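Local coordinates for protein 4-alpha-glucanotransferase (Aquifex aeolicus, PDB 1TZ7) that is an amylomaltase (disproportionating enzyme), a member of the 4-alpha-glucanotransferase family built round an eight-stranded parallel beta/alpha barrel, at residues A[70-78]-A[474-482]; A[88-96]-A[120-131]. One frame throughout, in Å; residues are numbered along the deposited sequence.

Interaction 1: A[70-78]-A[474-482]; sequences SLEAGNSPY and RPFGNWRWR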
loop_
_atom_site.group_PDB
_atom_site.type_symbol
_atom_site.label_atom_id
_atom_site.label_comp_id
_atom_site.label_asym_id
_atom_site.label_seq_id
_atom_site.Cartn_x
_atom_site.Cartn_y
_atom_site.Cartn_z
ATOM N N SER A 70 0.214 -11.464 6.572
ATOM C CA SER A 70 0.412 -12.776 7.166
ATOM C C SER A 70 1.740 -13.384 6.713
ATOM O O SER A 70 2.250 -13.060 5.644
ATOM C CB SER A 70 -0.746 -13.708 6.787
ATOM O OG SER A 70 -0.625 -14.153 5.448
ATOM N N LEU A 71 2.289 -14.268 7.542
ATOM C CA LEU A 71 3.486 -15.046 7.185
ATOM C C LEU A 71 3.279 -15.796 5.858
ATOM O O LEU A 71 4.198 -15.899 5.039
ATOM C CB LEU A 71 3.801 -16.064 8.296
ATOM C CG LEU A 71 4.968 -15.800 9.274
ATOM C CD1 LEU A 71 5.535 -14.409 9.146
ATOM C CD2 LEU A 71 4.512 -16.061 10.705
ATOM N N GLU A 72 2.066 -16.315 5.668
ATOM C CA GLU A 72 1.754 -17.193 4.530
ATOM C C GLU A 72 1.977 -16.468 3.205
ATOM O O GLU A 72 2.418 -17.067 2.226
ATOM C CB GLU A 72 0.291 -17.670 4.610
ATOM C CG GLU A 72 0.051 -18.804 5.597
ATOM C CD GLU A 72 0.289 -18.393 7.041
ATOM O OE1 GLU A 72 -0.233 -17.328 7.458
ATOM O OE2 GLU A 72 0.998 -19.136 7.763
ATOM N N ALA A 73 1.673 -15.172 3.189
ATOM C CA ALA A 73 1.708 -14.382 1.960
ATOM C C ALA A 73 3.012 -13.579 1.857
ATOM O O ALA A 73 3.093 -12.608 1.108
ATOM C CB ALA A 73 0.509 -13.450 1.911
ATOM N N GLY A 74 4.028 -14.003 2.608
ATOM C CA GLY A 74 5.313 -13.324 2.616
ATOM C C GLY A 74 5.258 -11.954 3.279
ATOM O O GLY A 74 6.129 -11.119 3.056
ATOM N N ASN A 75 4.226 -11.734 4.097
ATOM C CA ASN A 75 4.015 -10.448 4.781
ATOM C C ASN A 75 3.750 -9.291 3.817
ATOM O O ASN A 75 3.984 -8.143 4.153
ATOM C CB ASN A 75 5.218 -10.104 5.667
ATOM C CG ASN A 75 5.580 -11.216 6.601
ATOM O OD1 ASN A 75 6.649 -11.827 6.480
ATOM N ND2 ASN A 75 4.698 -11.497 7.548
ATOM N N SER A 76 3.254 -9.604 2.622
ATOM C CA SER A 76 3.017 -8.583 1.599
ATOM C C SER A 76 1.771 -7.770 1.937
ATOM O O SER A 76 0.719 -8.335 2.224
ATOM C CB SER A 76 2.854 -9.229 0.223
ATOM O OG SER A 76 2.553 -8.252 -0.768
ATOM N N PRO A 77 1.895 -6.440 1.902
ATOM C CA PRO A 77 0.745 -5.548 2.060
ATOM C C PRO A 77 -0.296 -5.703 0.948
ATOM O O PRO A 77 -1.427 -5.239 1.102
ATOM C CB PRO A 77 1.377 -4.146 1.995
ATOM C CG PRO A 77 2.813 -4.355 2.267
ATOM C CD PRO A 77 3.149 -5.689 1.728
ATOM N N TYR A 78 0.092 -6.337 -0.159
ATOM C CA TYR A 78 -0.759 -6.410 -1.346
ATOM C C TYR A 78 -1.473 -7.758 -1.455
ATOM O O TYR A 78 -2.165 -8.017 -2.435
ATOM C CB TYR A 78 0.071 -6.160 -2.610
ATOM C CG TYR A 78 0.711 -4.792 -2.655
ATOM C CD1 TYR A 78 0.047 -3.709 -3.226
ATOM C CD2 TYR A 78 1.977 -4.578 -2.123
ATOM C CE1 TYR A 78 0.633 -2.443 -3.266
ATOM C CE2 TYR A 78 2.571 -3.317 -2.157
ATOM C CZ TYR A 78 1.896 -2.259 -2.730
ATOM O OH TYR A 78 2.481 -1.019 -2.768
ATOM N N ARG A 474 10.010 -12.883 -6.258
ATOM C CA ARG A 474 10.428 -13.632 -5.072
ATOM C C ARG A 474 9.345 -13.565 -3.991
ATOM O O ARG A 474 8.877 -12.489 -3.646
ATOM C CB ARG A 474 11.748 -13.081 -4.529
ATOM C CG ARG A 474 12.901 -13.199 -5.503
ATOM C CD ARG A 474 14.223 -12.679 -4.973
ATOM N NE ARG A 474 15.284 -12.781 -5.978
ATOM C CZ ARG A 474 16.544 -12.400 -5.788
ATOM N NH1 ARG A 474 16.923 -11.884 -4.621
ATOM N NH2 ARG A 474 17.432 -12.534 -6.765
ATOM N N PRO A 475 8.955 -14.724 -3.465
ATOM C CA PRO A 475 7.824 -14.811 -2.533
ATOM C C PRO A 475 8.157 -14.317 -1.116
ATOM O O PRO A 475 7.290 -13.743 -0.459
ATOM C CB PRO A 475 7.499 -16.311 -2.519
ATOM C CG PRO A 475 8.798 -16.988 -2.847
ATOM C CD PRO A 475 9.567 -16.044 -3.724
ATOM N N PHE A 476 9.397 -14.537 -0.665
ATOM C CA PHE A 476 9.757 -14.340 0.750
ATOM C C PHE A 476 10.990 -13.441 0.907
ATOM O O PHE A 476 11.780 -13.287 -0.023
ATOM C CB PHE A 476 10.008 -15.697 1.421
ATOM C CG PHE A 476 8.842 -16.649 1.321
ATOM C CD1 PHE A 476 7.593 -16.294 1.829
ATOM C CD2 PHE A 476 8.988 -17.895 0.716
ATOM C CE1 PHE A 476 6.511 -17.168 1.736
ATOM C CE2 PHE A 476 7.907 -18.771 0.622
ATOM C CZ PHE A 476 6.670 -18.404 1.134
ATOM N N GLY A 477 11.140 -12.850 2.096
ATOM C CA GLY A 477 12.293 -12.011 2.410
ATOM C C GLY A 477 11.989 -10.523 2.315
ATOM O O GLY A 477 12.824 -9.685 2.662
ATOM N N ASN A 478 10.790 -10.196 1.852
ATOM C CA ASN A 478 10.453 -8.825 1.495
ATOM C C ASN A 478 9.771 -8.077 2.632
ATOM O O ASN A 478 9.338 -8.681 3.617
ATOM C CB ASN A 478 9.558 -8.818 0.263
ATOM C CG ASN A 478 10.172 -9.555 -0.901
ATOM O OD1 ASN A 478 11.218 -9.166 -1.412
ATOM N ND2 ASN A 478 9.526 -10.638 -1.327
ATOM N N TRP A 479 9.685 -6.751 2.480
ATOM C CA TRP A 479 8.896 -5.891 3.369
ATOM C C TRP A 479 9.508 -5.779 4.753
ATOM O O TRP A 479 8.827 -5.411 5.716
ATOM C CB TRP A 479 7.449 -6.395 3.471
ATOM C CG TRP A 479 6.897 -6.866 2.169
ATOM C CD1 TRP A 479 6.640 -8.151 1.807
ATOM C CD2 TRP A 479 6.538 -6.057 1.051
ATOM N NE1 TRP A 479 6.139 -8.195 0.528
ATOM C CE2 TRP A 479 6.070 -6.922 0.038
ATOM C CE3 TRP A 479 6.565 -4.679 0.793
ATOM C CZ2 TRP A 479 5.629 -6.458 -1.204
ATOM C CZ3 TRP A 479 6.126 -4.222 -0.440
ATOM C CH2 TRP A 479 5.665 -5.112 -1.422
ATOM N N ARG A 480 10.798 -6.076 4.854
ATOM C CA ARG A 480 11.447 -6.187 6.139
ATOM C C ARG A 480 12.310 -4.957 6.489
ATOM O O ARG A 480 12.648 -4.756 7.648
ATOM C CB ARG A 480 12.294 -7.468 6.193
ATOM C CG ARG A 480 11.470 -8.768 5.915
ATOM C CD ARG A 480 12.108 -10.059 6.435
ATOM N NE ARG A 480 11.681 -10.357 7.746
ATOM C CZ ARG A 480 10.989 -11.420 8.180
ATOM N NH1 ARG A 480 10.784 -11.475 9.460
ATOM N NH2 ARG A 480 10.445 -12.356 7.387
ATOM N N TRP A 481 12.662 -4.139 5.494
ATOM C CA TRP A 481 13.615 -3.047 5.738
ATOM C C TRP A 481 13.067 -2.044 6.730
ATOM O O TRP A 481 11.912 -1.642 6.645
ATOM C CB TRP A 481 13.989 -2.309 4.457
ATOM C CG TRP A 481 14.900 -1.136 4.751
ATOM C CD1 TRP A 481 16.231 -1.189 5.064
ATOM C CD2 TRP A 481 14.535 0.248 4.805
ATOM N NE1 TRP A 481 16.717 0.078 5.290
ATOM C CE2 TRP A 481 15.698 0.979 5.136
ATOM C CE3 TRP A 481 13.339 0.954 4.594
ATOM C CZ2 TRP A 481 15.700 2.370 5.261
ATOM C CZ3 TRP A 481 13.349 2.331 4.720
ATOM C CH2 TRP A 481 14.521 3.023 5.052
ATOM N N ARG A 482 13.915 -1.628 7.666
ATOM C CA ARG A 482 13.581 -0.554 8.595
ATOM C C ARG A 482 14.717 0.448 8.688
ATOM O O ARG A 482 15.889 0.102 8.493
ATOM C CB ARG A 482 13.295 -1.123 9.990
ATOM C CG ARG A 482 12.138 -2.103 10.043
ATOM C CD ARG A 482 11.344 -2.045 11.342
ATOM N NE ARG A 482 12.131 -2.487 12.491
ATOM C CZ ARG A 482 11.985 -2.018 13.730
ATOM N NH1 ARG A 482 12.746 -2.486 14.702
ATOM N NH2 ARG A 482 11.078 -1.080 13.998
HETATM O O HOH W 1 7.867 -11.676 0.841
HETATM O O HOH W 2 9.073 -11.126 4.963
#
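Trp479 lays one face of its indole against the backbone turn at Ser76 and Pro77 in a pair of CH-pi contacts, and it buries more area than any other residue here. Pro77 CD stands over the six-membered ring, 3.5 Å from the centroid, while Ser76 CA sits over the five-membered ring, 3.7 Å from its centroid. Asn478 CB covers the opposite face, so the indole is sandwiched. At its rim, Trp479 CD1 meets Gly74 O in the ring plane at 3.3 Å. Trp479 CH2 touches Tyr78 CE2 at 3.7 Å, the two ring planes inclined by 44°. With Ser76 OG anti to the backbone N (chi1 177°), the hydroxyl points forward along the chain and accepts from Tyr78 N, an ST turn.

A second apolar touch is at the surface, where Phe476 turns the CD1 edge of its ring to Gly74 CA, 3.8 Å away. Gly74, at positive phi in the type I' turn 73-76, also brings its CA to 3.7 Å from Pro475 O.

Polar contact goes through water. One water donates to Gly74 O (2.9 Å) and accepts from Asn478 ND2. A second donates to Asn75 OD1 (2.9 Å) and to Asn478 O, and takes a weak bond from Arg480 NH2. That water spans the gap between Asn75 and Arg480, whose amide and guanidinium planes are 86° apart.

These groups are tied outward too. Asn478 OD1 accepts from Tyr471 N, and Tyr78 OH ties loop 70-78 to Asp226 on barrel strand 222-227. Both loops touch helix 117-133: Asn75 ND2 bonds to Tyr121 OH and Leu71 packs beside it, while Arg480 of the other loop makes a salt bridge with Glu118.

Interaction 2: A[88-96]-A[120-131]; sequences YVLIDPEEL and VYEYKKELLEKA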
loop_
_atom_site.group_PDB
_atom_site.type_symbol
_atom_site.label_atom_id
_atom_site.label_comp_id
_atom_site.label_asym_id
_atom_site.label_seq_id
_atom_site.Cartn_x
_atom_site.Cartn_y
_atom_site.Cartn_z
ATOM N N TYR A 88 -2.791 -5.099 12.458
ATOM C CA TYR A 88 -2.701 -4.932 13.915
ATOM C C TYR A 88 -1.249 -4.842 14.426
ATOM O O TYR A 88 -1.007 -4.329 15.516
ATOM C CB TYR A 88 -3.468 -6.057 14.649
ATOM C CG TYR A 88 -2.763 -7.419 14.683
ATOM C CD1 TYR A 88 -1.851 -7.732 15.693
ATOM C CD2 TYR A 88 -3.036 -8.391 13.719
ATOM C CE1 TYR A 88 -1.215 -8.977 15.733
ATOM C CE2 TYR A 88 -2.405 -9.640 13.749
ATOM C CZ TYR A 88 -1.498 -9.926 14.757
ATOM O OH TYR A 88 -0.876 -11.158 14.791
ATOM N N VAL A 89 -0.292 -5.330 13.632
ATOM C CA VAL A 89 1.127 -5.270 14.021
ATOM C C VAL A 89 1.692 -3.842 13.926
ATOM O O VAL A 89 2.788 -3.568 14.423
ATOM C CB VAL A 89 2.012 -6.232 13.166
ATOM C CG1 VAL A 89 1.613 -7.676 13.406
ATOM C CG2 VAL A 89 1.930 -5.886 11.688
ATOM N N LEU A 90 0.935 -2.939 13.292
ATOM C CA LEU A 90 1.327 -1.529 13.197
ATOM C C LEU A 90 0.828 -0.716 14.399
ATOM O O LEU A 90 1.079 0.477 14.490
ATOM C CB LEU A 90 0.785 -0.911 11.911
ATOM C CG LEU A 90 1.106 -1.655 10.615
ATOM C CD1 LEU A 90 0.492 -0.929 9.429
ATOM C CD2 LEU A 90 2.603 -1.804 10.433
ATOM N N ILE A 91 0.122 -1.367 15.310
ATOM C CA ILE A 91 -0.424 -0.680 16.470
ATOM C C ILE A 91 0.674 -0.370 17.482
ATOM O O ILE A 91 1.544 -1.203 17.748
ATOM C CB ILE A 91 -1.541 -1.520 17.123
ATOM C CG1 ILE A 91 -2.799 -1.477 16.254
ATOM C CG2 ILE A 91 -1.848 -1.003 18.532
ATOM C CD1 ILE A 91 -3.879 -2.472 16.666
ATOM N N ASP A 92 0.629 0.837 18.034
ATOM C CA ASP A 92 1.541 1.246 19.093
ATOM C C ASP A 92 1.042 0.716 20.444
ATOM O O ASP A 92 0.006 1.147 20.934
ATOM C CB ASP A 92 1.637 2.778 19.135
ATOM C CG ASP A 92 2.438 3.284 20.319
ATOM O OD1 ASP A 92 3.333 2.554 20.796
ATOM O OD2 ASP A 92 2.241 4.401 20.836
ATOM N N PRO A 93 1.786 -0.220 21.038
ATOM C CA PRO A 93 1.367 -0.861 22.291
ATOM C C PRO A 93 1.507 0.052 23.514
ATOM O O PRO A 93 0.962 -0.262 24.574
ATOM C CB PRO A 93 2.316 -2.063 22.404
ATOM C CG PRO A 93 3.531 -1.674 21.634
ATOM C CD PRO A 93 3.084 -0.735 20.559
ATOM N N GLU A 94 2.232 1.161 23.368
ATOM C CA GLU A 94 2.423 2.099 24.477
ATOM C C GLU A 94 1.141 2.889 24.788
ATOM O O GLU A 94 0.983 3.404 25.893
ATOM C CB GLU A 94 3.580 3.063 24.179
ATOM C CG GLU A 94 4.950 2.508 24.556
ATOM C CD GLU A 94 6.091 3.433 24.169
ATOM O OE1 GLU A 94 7.257 2.981 24.194
ATOM O OE2 GLU A 94 5.825 4.608 23.845
ATOM N N GLU A 95 0.233 2.977 23.814
ATOM C CA GLU A 95 -1.091 3.562 24.058
ATOM C C GLU A 95 -1.927 2.657 24.951
ATOM O O GLU A 95 -2.720 3.134 25.762
ATOM C CB GLU A 95 -1.834 3.821 22.740
ATOM C CG GLU A 95 -2.881 4.933 22.844
ATOM C CD GLU A 95 -3.987 4.825 21.798
ATOM O OE1 GLU A 95 -4.811 5.758 21.715
ATOM O OE2 GLU A 95 -4.034 3.815 21.065
ATOM N N LEU A 96 -1.745 1.347 24.800
ATOM C CA LEU A 96 -2.413 0.377 25.668
ATOM C C LEU A 96 -1.927 0.518 27.119
ATOM O O LEU A 96 -2.689 0.303 28.055
ATOM C CB LEU A 96 -2.167 -1.055 25.170
ATOM C CG LEU A 96 -2.587 -1.356 23.720
ATOM C CD1 LEU A 96 -2.055 -2.711 23.284
ATOM C CD2 LEU A 96 -4.097 -1.302 23.572
ATOM N N VAL A 120 6.281 -10.284 16.046
ATOM C CA VAL A 120 5.321 -9.213 16.343
ATOM C C VAL A 120 3.864 -9.655 16.119
ATOM O O VAL A 120 2.963 -9.165 16.788
ATOM C CB VAL A 120 5.610 -7.910 15.535
ATOM C CG1 VAL A 120 7.009 -7.386 15.849
ATOM C CG2 VAL A 120 5.434 -8.135 14.044
ATOM N N TYR A 121 3.644 -10.586 15.185
ATOM C CA TYR A 121 2.322 -11.209 15.035
ATOM C C TYR A 121 1.883 -11.811 16.356
ATOM O O TYR A 121 0.749 -11.628 16.780
ATOM C CB TYR A 121 2.341 -12.303 13.952
ATOM C CG TYR A 121 2.357 -11.774 12.531
ATOM C CD1 TYR A 121 1.443 -10.812 12.109
ATOM C CD2 TYR A 121 3.283 -12.240 11.611
ATOM C CE1 TYR A 121 1.461 -10.328 10.802
ATOM C CE2 TYR A 121 3.309 -11.761 10.305
ATOM C CZ TYR A 121 2.401 -10.813 9.907
ATOM O OH TYR A 121 2.435 -10.345 8.610
ATOM N N GLU A 122 2.799 -12.532 17.004
ATOM C CA GLU A 122 2.497 -13.236 18.257
ATOM C C GLU A 122 2.465 -12.280 19.446
ATOM O O GLU A 122 1.583 -12.371 20.310
ATOM C CB GLU A 122 3.541 -14.337 18.512
ATOM C CG GLU A 122 3.306 -15.609 17.714
ATOM C CD GLU A 122 2.082 -16.382 18.186
ATOM O OE1 GLU A 122 1.558 -16.069 19.281
ATOM O OE2 GLU A 122 1.648 -17.305 17.465
ATOM N N TYR A 123 3.439 -11.366 19.482
ATOM C CA TYR A 123 3.629 -10.479 20.632
ATOM C C TYR A 123 2.520 -9.417 20.719
ATOM O O TYR A 123 1.969 -9.174 21.783
ATOM C CB TYR A 123 4.996 -9.789 20.549
ATOM C CG TYR A 123 5.230 -8.772 21.643
ATOM C CD1 TYR A 123 5.089 -9.122 22.981
ATOM C CD2 TYR A 123 5.587 -7.461 21.338
ATOM C CE1 TYR A 123 5.299 -8.196 23.988
ATOM C CE2 TYR A 123 5.801 -6.528 22.340
ATOM C CZ TYR A 123 5.654 -6.903 23.664
ATOM O OH TYR A 123 5.862 -5.987 24.662
ATOM N N LYS A 124 2.211 -8.790 19.595
ATOM C CA LYS A 124 1.186 -7.745 19.567
ATOM C C LYS A 124 -0.225 -8.342 19.710
ATOM O O LYS A 124 -1.121 -7.697 20.235
ATOM C CB LYS A 124 1.290 -6.927 18.284
ATOM C CG LYS A 124 2.607 -6.163 18.143
ATOM C CD LYS A 124 2.378 -4.667 17.991
ATOM C CE LYS A 124 3.690 -3.909 17.864
ATOM N NZ LYS A 124 3.681 -2.961 16.717
ATOM N N LYS A 125 -0.403 -9.577 19.244
ATOM C CA LYS A 125 -1.653 -10.303 19.462
ATOM C C LYS A 125 -1.868 -10.568 20.943
ATOM O O LYS A 125 -2.986 -10.499 21.430
ATOM C CB LYS A 125 -1.651 -11.629 18.696
ATOM C CG LYS A 125 -3.019 -12.349 18.683
ATOM C CD LYS A 125 -2.871 -13.847 18.397
ATOM C CE LYS A 125 -2.671 -14.119 16.905
ATOM N NZ LYS A 125 -1.920 -15.388 16.658
ATOM N N GLU A 126 -0.785 -10.872 21.653
ATOM C CA GLU A 126 -0.865 -11.169 23.082
ATOM C C GLU A 126 -1.164 -9.902 23.883
ATOM O O GLU A 126 -1.954 -9.928 24.817
ATOM C CB GLU A 126 0.447 -11.816 23.578
ATOM C CG GLU A 126 0.275 -13.227 24.136
ATOM C CD GLU A 126 -0.643 -14.092 23.281
ATOM O OE1 GLU A 126 -1.584 -14.696 23.841
ATOM O OE2 GLU A 126 -0.423 -14.163 22.051
ATOM N N LEU A 127 -0.532 -8.795 23.503
ATOM C CA LEU A 127 -0.790 -7.506 24.145
ATOM C C LEU A 127 -2.239 -7.070 23.940
ATOM O O LEU A 127 -2.845 -6.487 24.827
ATOM C CB LEU A 127 0.152 -6.429 23.596
ATOM C CG LEU A 127 1.629 -6.534 23.995
ATOM C CD1 LEU A 127 2.419 -5.410 23.350
ATOM C CD2 LEU A 127 1.800 -6.509 25.508
ATOM N N LEU A 128 -2.783 -7.362 22.757
ATOM C CA LEU A 128 -4.139 -6.936 22.400
ATOM C C LEU A 128 -5.192 -7.852 23.027
ATOM O O LEU A 128 -6.304 -7.418 23.321
ATOM C CB LEU A 128 -4.309 -6.909 20.872
ATOM C CG LEU A 128 -3.661 -5.718 20.153
ATOM C CD1 LEU A 128 -3.505 -6.001 18.668
ATOM C CD2 LEU A 128 -4.470 -4.450 20.375
ATOM N N GLU A 129 -4.836 -9.119 23.223
ATOM C CA GLU A 129 -5.708 -10.064 23.919
ATOM C C GLU A 129 -5.839 -9.662 25.377
ATOM O O GLU A 129 -6.920 -9.733 25.955
ATOM C CB GLU A 129 -5.147 -11.489 23.818
ATOM C CG GLU A 129 -5.361 -12.149 22.462
ATOM C CD GLU A 129 -6.764 -12.691 22.284
ATOM O OE1 GLU A 129 -7.560 -12.623 23.242
ATOM O OE2 GLU A 129 -7.073 -13.184 21.181
ATOM N N LYS A 130 -4.723 -9.234 25.962
ATOM C CA LYS A 130 -4.684 -8.823 27.361
ATOM C C LYS A 130 -5.416 -7.495 27.553
ATOM O O LYS A 130 -6.092 -7.289 28.561
ATOM C CB LYS A 130 -3.227 -8.689 27.826
ATOM C CG LYS A 130 -3.057 -8.588 29.331
ATOM C CD LYS A 130 -1.618 -8.916 29.756
ATOM C CE LYS A 130 -1.377 -10.429 29.831
ATOM N NZ LYS A 130 -0.815 -10.847 31.152
ATOM N N ALA A 131 -5.281 -6.603 26.576
ATOM C CA ALA A 131 -5.923 -5.290 26.634
ATOM C C ALA A 131 -7.439 -5.417 26.522
ATOM O O ALA A 131 -8.181 -4.677 27.164
ATOM C CB ALA A 131 -5.386 -4.390 25.522
#
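Lys124 rises from helix 117-133 into the carbonyls of a 3-10 turn, 88-90, and the link that follows it, a helix-on-loop contact in this barrel enzyme that runs on into the start of helix 94-98. The lysine chain bends at chi2 and chi4 to bring NZ to Val89 O, at a rather short 2.5 Å, and to Ile91 O at 3.0 Å. Two backbone oxygens thus grip the amine in a buried spot.

Round this grip the packing is close. Val89 CG1 presses on Tyr121 CD1 at 3.4 Å, and Pro93 CB meets Leu127 CD1 at 3.5 Å, tighter than usual for carbons. Tyr88 CG sits between the backbone N and the carbonyl carbon (chi1 76°), which brings the ring's edge to Tyr121 O; its OH donates there at 2.6 Å, tilted 24° from the carbonyl plane.

Further along, Leu96 packs more loosely: CD2 lies 3.9 Å from Ala131 CB, and its side chain crosses that of Leu128 at about a right angle. Asp92, whose CB points away from helix 117-133, accepts from Glu94 N through OD1, a capping bond for helix 94-98.

Val201 of helix 192-218 also touches Tyr88, which stays partly exposed. On the solvent side Lys125 CB meets Tyr88 CE1 at 4.0 Å, and the end of the lysine leads away.

Helix 117-133 is common ground. It supplies one whole side of interaction 2, and near its start it holds both loops of interaction 1. Tyr121 belongs to both places: its ring packs on 88-96, while its OH, which also bonds Thr69 OG1, links to Asn75, and its CE2 lies beside Leu71. Interaction 2 is the more buried although its centre is farther from the middle of the chain, about 21 Å against about 12 Å between centres. It relies on aliphatic and tyrosine packing and direct bonds to carbonyls. Interaction 1 is partly buried, has no direct hydrogen bond between its segments, and substitutes CH-pi contacts and bridging waters.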